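Local structure of conserved hypothetical protein BatB (Bacteroides thetaiotaomicron, 3IBS) at residues Asp28-Arg33 with Val195-Ser200; Arg39-Leu44 with Met77-Ile82. The protein is of unknown function but carries a magnesium-binding von Willebrand factor type A domain, the part held in this chain, within a longer, probably membrane-anchored protein. All coordinates share one frame; numbering follows the deposited sequence.

Contact 1: Asp28-Arg33 with Val195-Ser200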
ATOM      1  N   ASP A  28      -1.360  -8.731  -0.819  1.00 13.92           N
ATOM      2  CA  ASP A  28      -2.727  -8.972  -0.317  1.00 14.76           C
ATOM      3  C   ASP A  28      -3.014 -10.447  -0.025  1.00 14.92           C
ATOM      4  O   ASP A  28      -4.076 -10.802   0.491  1.00 15.41           O
ATOM      5  CB  ASP A  28      -3.800  -8.377  -1.260  1.00 14.00           C
ATOM      6  CG  ASP A  28      -3.673  -8.849  -2.703  1.00 13.53           C
ATOM      7  OD1 ASP A  28      -2.658  -9.473  -3.097  1.00  9.89           O
ATOM      8  OD2 ASP A  28      -4.613  -8.554  -3.468  1.00 14.48           O
ATOM      9  N   VAL A  29      -2.070 -11.305  -0.375  1.00 15.37           N
ATOM     10  CA  VAL A  29      -2.030 -12.661   0.155  1.00 15.72           C
ATOM     11  C   VAL A  29      -0.581 -12.850   0.606  1.00 15.55           C
ATOM     12  O   VAL A  29       0.331 -12.289  -0.002  1.00 15.43           O
ATOM     13  CB  VAL A  29      -2.530 -13.722  -0.872  1.00 16.21           C
ATOM     14  CG1 VAL A  29      -1.618 -13.813  -2.055  1.00 17.27           C
ATOM     15  CG2 VAL A  29      -2.677 -15.113  -0.216  1.00 16.78           C
ATOM     16  N   GLN A  30      -0.380 -13.581   1.697  1.00 15.05           N
ATOM     17  CA  GLN A  30       0.913 -13.624   2.375  1.00 15.51           C
ATOM     18  C   GLN A  30       1.823 -14.753   1.891  1.00 14.49           C
ATOM     19  O   GLN A  30       1.340 -15.846   1.646  1.00 14.44           O
ATOM     20  CB  GLN A  30       0.685 -13.768   3.873  1.00 15.69           C
ATOM     21  CG  GLN A  30      -0.050 -12.584   4.447  1.00 20.03           C
ATOM     22  CD  GLN A  30       0.750 -11.312   4.275  1.00 24.58           C
ATOM     23  OE1 GLN A  30       1.850 -11.174   4.833  1.00 26.91           O
ATOM     24  NE2 GLN A  30       0.221 -10.384   3.494  1.00 25.18           N
ATOM     25  N   PRO A  31       3.138 -14.487   1.745  1.00 14.02           N
ATOM     26  CA  PRO A  31       3.834 -13.194   1.868  1.00 13.51           C
ATOM     27  C   PRO A  31       3.644 -12.253   0.666  1.00 12.90           C
ATOM     28  O   PRO A  31       3.798 -11.039   0.811  1.00 12.44           O
ATOM     29  CB  PRO A  31       5.321 -13.586   1.979  1.00 13.72           C
ATOM     30  CG  PRO A  31       5.347 -15.068   2.166  1.00 13.94           C
ATOM     31  CD  PRO A  31       4.088 -15.601   1.575  1.00 14.13           C
ATOM     32  N   SER A  32       3.338 -12.812  -0.504  1.00 12.21           N
ATOM     33  CA  SER A  32       2.951 -12.037  -1.689  1.00 11.63           C
ATOM     34  C   SER A  32       2.170 -13.010  -2.565  1.00 11.41           C
ATOM     35  O   SER A  32       2.146 -14.201  -2.263  1.00 11.04           O
ATOM     36  CB  SER A  32       4.181 -11.539  -2.466  1.00 11.90           C
ATOM     37  OG  SER A  32       4.937 -12.627  -3.024  1.00 11.63           O
ATOM     38  N   ARG A  33       1.542 -12.515  -3.634  1.00 10.20           N
ATOM     39  CA  ARG A  33       0.815 -13.372  -4.551  1.00  9.58           C
ATOM     40  C   ARG A  33       1.770 -14.415  -5.123  1.00  9.79           C
ATOM     41  O   ARG A  33       1.440 -15.592  -5.187  1.00  9.76           O
ATOM     42  CB  ARG A  33       0.175 -12.564  -5.678  1.00  9.08           C
ATOM     43  CG  ARG A  33      -0.937 -11.615  -5.209  1.00  7.51           C
ATOM     44  CD  ARG A  33      -1.540 -10.880  -6.367  1.00  7.86           C
ATOM     45  NE  ARG A  33      -2.490  -9.864  -5.902  1.00  5.42           N
ATOM     46  CZ  ARG A  33      -3.049  -8.951  -6.684  1.00  6.26           C
ATOM     47  NH1 ARG A  33      -2.771  -8.934  -7.991  1.00  3.87           N
ATOM     48  NH2 ARG A  33      -3.889  -8.055  -6.155  1.00  4.42           N
ATOM     49  N   VAL A 195      -7.258 -18.316  -4.324  1.00 16.60           N
ATOM     50  CA  VAL A 195      -6.225 -18.572  -3.360  1.00 17.80           C
ATOM     51  C   VAL A 195      -6.396 -17.495  -2.267  1.00 19.47           C
ATOM     52  O   VAL A 195      -6.502 -16.315  -2.575  1.00 20.16           O
ATOM     53  CB  VAL A 195      -4.828 -18.525  -4.012  1.00 17.62           C
ATOM     54  CG1 VAL A 195      -3.722 -18.652  -2.966  1.00 17.87           C
ATOM     55  CG2 VAL A 195      -4.684 -19.629  -5.077  1.00 15.87           C
ATOM     56  N   ASP A 196      -6.500 -17.920  -1.016  1.00 20.75           N
ATOM     57  CA  ASP A 196      -6.408 -17.001   0.131  1.00 22.37           C
ATOM     58  C   ASP A 196      -5.287 -17.478   1.080  1.00 22.77           C
ATOM     59  O   ASP A 196      -4.403 -18.218   0.660  1.00 22.71           O
ATOM     60  CB  ASP A 196      -7.761 -16.875   0.840  1.00 22.62           C
ATOM     61  CG  ASP A 196      -8.288 -18.210   1.349  1.00 24.46           C
ATOM     62  OD1 ASP A 196      -7.480 -19.146   1.577  1.00 24.88           O
ATOM     63  OD2 ASP A 196      -9.522 -18.321   1.524  1.00 26.79           O
ATOM     64  N   ASN A 197      -5.320 -17.072   2.348  1.00 23.92           N
ATOM     65  CA  ASN A 197      -4.221 -17.401   3.264  1.00 24.71           C
ATOM     66  C   ASN A 197      -4.202 -18.837   3.803  1.00 25.33           C
ATOM     67  O   ASN A 197      -3.181 -19.303   4.309  1.00 25.79           O
ATOM     68  CB  ASN A 197      -4.121 -16.367   4.388  1.00 24.88           C
ATOM     69  CG  ASN A 197      -3.646 -15.014   3.884  1.00 25.12           C
ATOM     70  OD1 ASN A 197      -2.651 -14.922   3.155  1.00 22.93           O
ATOM     71  ND2 ASN A 197      -4.362 -13.955   4.258  1.00 24.26           N
ATOM     72  N   SER A 198      -5.318 -19.544   3.668  1.00 26.06           N
ATOM     73  CA  SER A 198      -5.394 -20.938   4.094  1.00 26.40           C
ATOM     74  C   SER A 198      -4.781 -21.871   3.036  1.00 26.75           C
ATOM     75  O   SER A 198      -4.320 -21.423   1.963  1.00 26.75           O
ATOM     76  CB  SER A 198      -6.850 -21.320   4.357  1.00 26.57           C
ATOM     77  OG  SER A 198      -7.571 -21.422   3.132  1.00 27.90           O
ATOM     78  N   ASN A 199      -4.810 -23.167   3.333  1.00 26.59           N
ATOM     79  CA  ASN A 199      -4.327 -24.208   2.429  1.00 26.92           C
ATOM     80  C   ASN A 199      -5.440 -24.716   1.500  1.00 26.61           C
ATOM     81  O   ASN A 199      -5.266 -25.724   0.795  1.00 26.43           O
ATOM     82  CB  ASN A 199      -3.741 -25.373   3.249  1.00 27.23           C
ATOM     83  CG  ASN A 199      -4.732 -25.931   4.276  1.00 28.99           C
ATOM     84  OD1 ASN A 199      -5.895 -25.517   4.328  1.00 30.21           O
ATOM     85  ND2 ASN A 199      -4.268 -26.869   5.106  1.00 29.23           N
ATOM     86  N   SER A 200      -6.577 -24.016   1.507  1.00 25.96           N
ATOM     87  CA  SER A 200      -7.775 -24.461   0.787  1.00 25.88           C
ATOM     88  C   SER A 200      -7.571 -24.652  -0.719  1.00 25.27           C
ATOM     89  O   SER A 200      -8.010 -25.654  -1.288  1.00 25.12           O
ATOM     90  CB  SER A 200      -8.963 -23.519   1.048  1.00 25.94           C
ATOM     91  OG  SER A 200      -8.755 -22.251   0.441  1.00 26.86           O
TER
HETATM   92  O   HOH W   1      -0.729 -17.075   2.912  1.00 17.26           O
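Asn197 reaches across to Gln30 with its side chain. At CB the first torsion sets CG beside the residue's own N and anti to its carbonyl carbon (chi1 -69°), bringing the amide toward Val29 and Gln30. Asn197 CG lies 4.2 Å from Gln30 N, but Asn197 OD1 accepts the hydrogen of Gln30 N at 3.0 Å, nearly straight (167° at the hydrogen) and in the carbonyl plane. It also lies against Gln30 CB and CG, the two amide planes 65° apart. The same oxygen takes a proton from a water that also donates to Gln30 O, 2.7 Å from the water, so Asn197 holds both polar backbone groups of Gln30. Asparagine suits the place because its carbonyl oxygen, two bonds beyond CB, can accept from both a backbone N-H and a water. Val29 CG2 packs beside Asn197 OD1 at 3.4 Å, and buried Val29 also rests on Val147. Within 28-33, Arg33 grips Asp28 side-on, NE to OD1 and NH2 to OD2, each 2.8 Å, while its NH1 reaches Asp120 and Thr174. Through Arg33 the loop borders the metal ion-dependent adhesion site of von Willebrand factor A domains, where Ser21 and Ser23 bind magnesium.

Contact 2: Arg39-Leu44 with Met77-Ile82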
ATOM      1  N   ARG A  39       4.751 -21.463  -2.704  1.00 13.71           N
ATOM      2  CA  ARG A  39       4.539 -22.333  -1.567  1.00 14.04           C
ATOM      3  C   ARG A  39       3.438 -23.346  -1.843  1.00 14.42           C
ATOM      4  O   ARG A  39       3.570 -24.510  -1.445  1.00 15.19           O
ATOM      5  CB  ARG A  39       4.239 -21.500  -0.314  1.00 13.96           C
ATOM      6  CG  ARG A  39       5.472 -20.697   0.102  1.00 14.37           C
ATOM      7  CD  ARG A  39       5.186 -19.885   1.344  1.00 14.25           C
ATOM      8  NE  ARG A  39       6.369 -19.124   1.702  1.00 15.02           N
ATOM      9  CZ  ARG A  39       6.464 -18.345   2.770  1.00 14.51           C
ATOM     10  NH1 ARG A  39       5.429 -18.200   3.596  1.00 13.58           N
ATOM     11  NH2 ARG A  39       7.596 -17.704   2.988  1.00 14.70           N
ATOM     12  N   LEU A  40       2.384 -22.918  -2.548  1.00 13.81           N
ATOM     13  CA  LEU A  40       1.306 -23.817  -2.960  1.00 14.62           C
ATOM     14  C   LEU A  40       1.821 -24.876  -3.948  1.00 13.75           C
ATOM     15  O   LEU A  40       1.458 -26.048  -3.846  1.00 12.33           O
ATOM     16  CB  LEU A  40       0.153 -23.038  -3.618  1.00 15.42           C
ATOM     17  CG  LEU A  40      -1.095 -23.820  -4.094  1.00 18.45           C
ATOM     18  CD1 LEU A  40      -2.323 -22.888  -4.103  1.00 20.07           C
ATOM     19  CD2 LEU A  40      -0.928 -24.460  -5.477  1.00 19.17           C
ATOM     20  N   ILE A  41       2.638 -24.444  -4.915  1.00 12.77           N
ATOM     21  CA  ILE A  41       3.182 -25.371  -5.915  1.00 12.76           C
ATOM     22  C   ILE A  41       4.081 -26.439  -5.269  1.00 12.44           C
ATOM     23  O   ILE A  41       4.034 -27.613  -5.622  1.00 12.45           O
ATOM     24  CB  ILE A  41       3.961 -24.626  -7.008  1.00 12.06           C
ATOM     25  CG1 ILE A  41       2.996 -23.760  -7.854  1.00 12.87           C
ATOM     26  CG2 ILE A  41       4.730 -25.632  -7.912  1.00 13.14           C
ATOM     27  CD1 ILE A  41       3.721 -22.633  -8.611  1.00  8.85           C
ATOM     28  N   SER A  42       4.912 -25.996  -4.338  1.00 12.90           N
ATOM     29  CA  SER A  42       5.780 -26.896  -3.599  1.00 13.83           C
ATOM     30  C   SER A  42       4.945 -27.977  -2.913  1.00 13.20           C
ATOM     31  O   SER A  42       5.293 -29.149  -2.972  1.00 13.47           O
ATOM     32  CB  SER A  42       6.648 -26.122  -2.599  1.00 13.70           C
ATOM     33  OG  SER A  42       7.504 -27.016  -1.913  1.00 16.03           O
ATOM     34  N   ARG A  43       3.818 -27.599  -2.323  1.00 12.89           N
ATOM     35  CA  ARG A  43       2.965 -28.581  -1.641  1.00 13.37           C
ATOM     36  C   ARG A  43       2.189 -29.464  -2.637  1.00 13.58           C
ATOM     37  O   ARG A  43       1.965 -30.646  -2.385  1.00 13.49           O
ATOM     38  CB  ARG A  43       2.020 -27.880  -0.632  1.00 13.73           C
ATOM     39  CG  ARG A  43       2.765 -27.289   0.578  1.00 13.94           C
ATOM     40  CD  ARG A  43       1.974 -26.183   1.322  1.00 15.11           C
ATOM     41  NE  ARG A  43       2.634 -25.834   2.586  1.00 16.78           N
ATOM     42  CZ  ARG A  43       3.734 -25.085   2.694  1.00 19.58           C
ATOM     43  NH1 ARG A  43       4.323 -24.576   1.606  1.00 20.03           N
ATOM     44  NH2 ARG A  43       4.249 -24.829   3.897  1.00 18.84           N
ATOM     45  N   LEU A  44       1.809 -28.888  -3.776  1.00 13.38           N
ATOM     46  CA  LEU A  44       1.225 -29.638  -4.860  1.00 14.03           C
ATOM     47  C   LEU A  44       2.195 -30.765  -5.306  1.00 14.03           C
ATOM     48  O   LEU A  44       1.796 -31.925  -5.433  1.00 14.08           O
ATOM     49  CB  LEU A  44       0.891 -28.683  -6.019  1.00 14.59           C
ATOM     50  CG  LEU A  44       0.199 -29.218  -7.277  1.00 17.38           C
ATOM     51  CD1 LEU A  44      -0.506 -28.068  -8.053  1.00 17.35           C
ATOM     52  CD2 LEU A  44       1.196 -29.976  -8.168  1.00 19.06           C
HETATM   53  N   MSE A  77      13.688 -27.037  -6.620  0.50 20.92           N
HETATM   54  CA  MSE A  77      14.774 -26.061  -6.686  0.50 21.96           C
HETATM   55  C   MSE A  77      14.647 -25.102  -7.895  0.50 21.14           C
HETATM   56  O   MSE A  77      15.132 -23.973  -7.835  0.50 20.58           O
HETATM   57  CB  MSE A  77      16.149 -26.736  -6.581  0.50 22.90           C
HETATM   58  CG  MSE A  77      16.708 -27.261  -7.860  0.50 28.51           C
HETATM   59 SE   MSE A  77      17.726 -25.901  -8.807  0.50 44.49          SE
HETATM   60  CE  MSE A  77      18.919 -27.093  -9.806  0.50 38.86           C
ATOM     61  N   PHE A  78      13.979 -25.545  -8.964  1.00 20.22           N
ATOM     62  CA  PHE A  78      13.629 -24.652 -10.094  1.00 20.39           C
ATOM     63  C   PHE A  78      12.557 -23.623  -9.697  1.00 20.66           C
ATOM     64  O   PHE A  78      12.511 -22.504 -10.201  1.00 19.88           O
ATOM     65  CB  PHE A  78      13.146 -25.475 -11.299  1.00 19.96           C
ATOM     66  CG  PHE A  78      14.279 -25.972 -12.175  1.00 20.98           C
ATOM     67  CD1 PHE A  78      15.270 -26.820 -11.665  1.00 21.15           C
ATOM     68  CD2 PHE A  78      14.365 -25.585 -13.502  1.00 20.91           C
ATOM     69  CE1 PHE A  78      16.334 -27.281 -12.474  1.00 17.66           C
ATOM     70  CE2 PHE A  78      15.418 -26.035 -14.304  1.00 20.84           C
ATOM     71  CZ  PHE A  78      16.408 -26.872 -13.775  1.00 19.18           C
ATOM     72  N   LEU A  79      11.708 -24.033  -8.771  1.00 21.26           N
ATOM     73  CA  LEU A  79      10.664 -23.183  -8.232  1.00 22.53           C
ATOM     74  C   LEU A  79      11.288 -22.005  -7.508  1.00 22.78           C
ATOM     75  O   LEU A  79      10.898 -20.865  -7.721  1.00 22.45           O
ATOM     76  CB  LEU A  79       9.811 -24.013  -7.265  1.00 22.07           C
ATOM     77  CG  LEU A  79       8.529 -23.485  -6.665  1.00 22.72           C
ATOM     78  CD1 LEU A  79       7.563 -23.000  -7.743  1.00 20.54           C
ATOM     79  CD2 LEU A  79       7.908 -24.581  -5.815  1.00 21.19           C
ATOM     80  N   GLU A  80      12.298 -22.291  -6.685  1.00 23.93           N
ATOM     81  CA  GLU A  80      12.930 -21.273  -5.843  1.00 24.83           C
ATOM     82  C   GLU A  80      13.552 -20.113  -6.633  1.00 24.14           C
ATOM     83  O   GLU A  80      13.570 -18.967  -6.165  1.00 24.00           O
ATOM     84  CB  GLU A  80      13.942 -21.938  -4.877  1.00 25.76           C
ATOM     85  CG  GLU A  80      15.143 -21.078  -4.451  1.00 29.77           C
ATOM     86  CD  GLU A  80      16.264 -21.033  -5.512  1.00 36.35           C
ATOM     87  OE1 GLU A  80      16.539 -22.072  -6.181  1.00 37.87           O
ATOM     88  OE2 GLU A  80      16.873 -19.945  -5.669  1.00 38.63           O
ATOM     89  N   SER A  81      14.054 -20.397  -7.830  1.00 23.54           N
ATOM     90  CA  SER A  81      14.719 -19.369  -8.631  1.00 22.73           C
ATOM     91  C   SER A  81      13.734 -18.429  -9.378  1.00 21.99           C
ATOM     92  O   SER A  81      14.150 -17.440  -9.992  1.00 22.53           O
ATOM     93  CB  SER A  81      15.701 -20.029  -9.608  1.00 23.28           C
ATOM     94  OG  SER A  81      15.020 -20.498 -10.772  1.00 26.31           O
ATOM     95  N   ILE A  82      12.436 -18.729  -9.319  1.00 20.01           N
ATOM     96  CA  ILE A  82      11.430 -17.934 -10.019  1.00 18.73           C
ATOM     97  C   ILE A  82      11.235 -16.534  -9.403  1.00 18.51           C
ATOM     98  O   ILE A  82      11.001 -16.405  -8.208  1.00 17.58           O
ATOM     99  CB  ILE A  82      10.070 -18.693 -10.120  1.00 18.58           C
ATOM    100  CG1 ILE A  82      10.240 -19.946 -11.003  1.00 17.56           C
ATOM    101  CG2 ILE A  82       8.962 -17.764 -10.665  1.00 17.17           C
ATOM    102  CD1 ILE A  82       9.050 -20.871 -11.050  1.00 16.11           C
TER
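Arg39 O is gripped twice by Arg43: Arg43 N donates at 3.2 Å as the ordinary helical bond, and Arg43 NH1 folds back to 3.1 Å from the opposite face of the carbonyl. NH1 stands 47° above the carbonyl plane, whereas the oxygen lies in the guanidinium plane. This is the outer side of helix 33-46, which packs beside helix 72-80 on one face of the central sheet, as in the Rossmann-like fold of von Willebrand factor A domains. The helices meet through Leu79. Its CG is anti to the backbone N (chi1 -172°), carrying the forked end to the neighbouring helix. Leu79 CD1 sits against Ile41 CG2 at 3.9 Å and almost as near Ile41 CD1. The two side chains cross at a slant, and both lie on Met55 of strand 52-58. A branched leucine suits this seat because its second methyl, CD2, rests on the helix backbone and on CB of the small Ser42. Cut back to an alanine, Leu79 would lose both methyls, which is likely to leave Ile41 CG2 and Ser42 CB without their packing partner and open a gap. Leu79 CD2 comes closest, within 3.6 Å of Ser42 N.

From the N terminus, the chain runs up strand 13-19, through the metal-binding serines, into segment 28-33, the first half of contact 1. Helix 33-46 follows at once and supplies segment 39-44. After strands 52-58 and 62-69, helix 72-80 brings segment 77-82 back, closing contact 2 over 32 intervening residues. The strands and helices from 94 to 195 lead to 195-200, which closes contact 1 over 161 residues, with contact 2 nested inside. The contacts touch: Pro31 CG packs 3.4 Å from Arg39 NH1, and Val195 meets Leu40. Helix 33-46 is thus joined to helix 72-80, while the loop before it meets the loop that follows edge strand 191-195 and leads into helix 200-214.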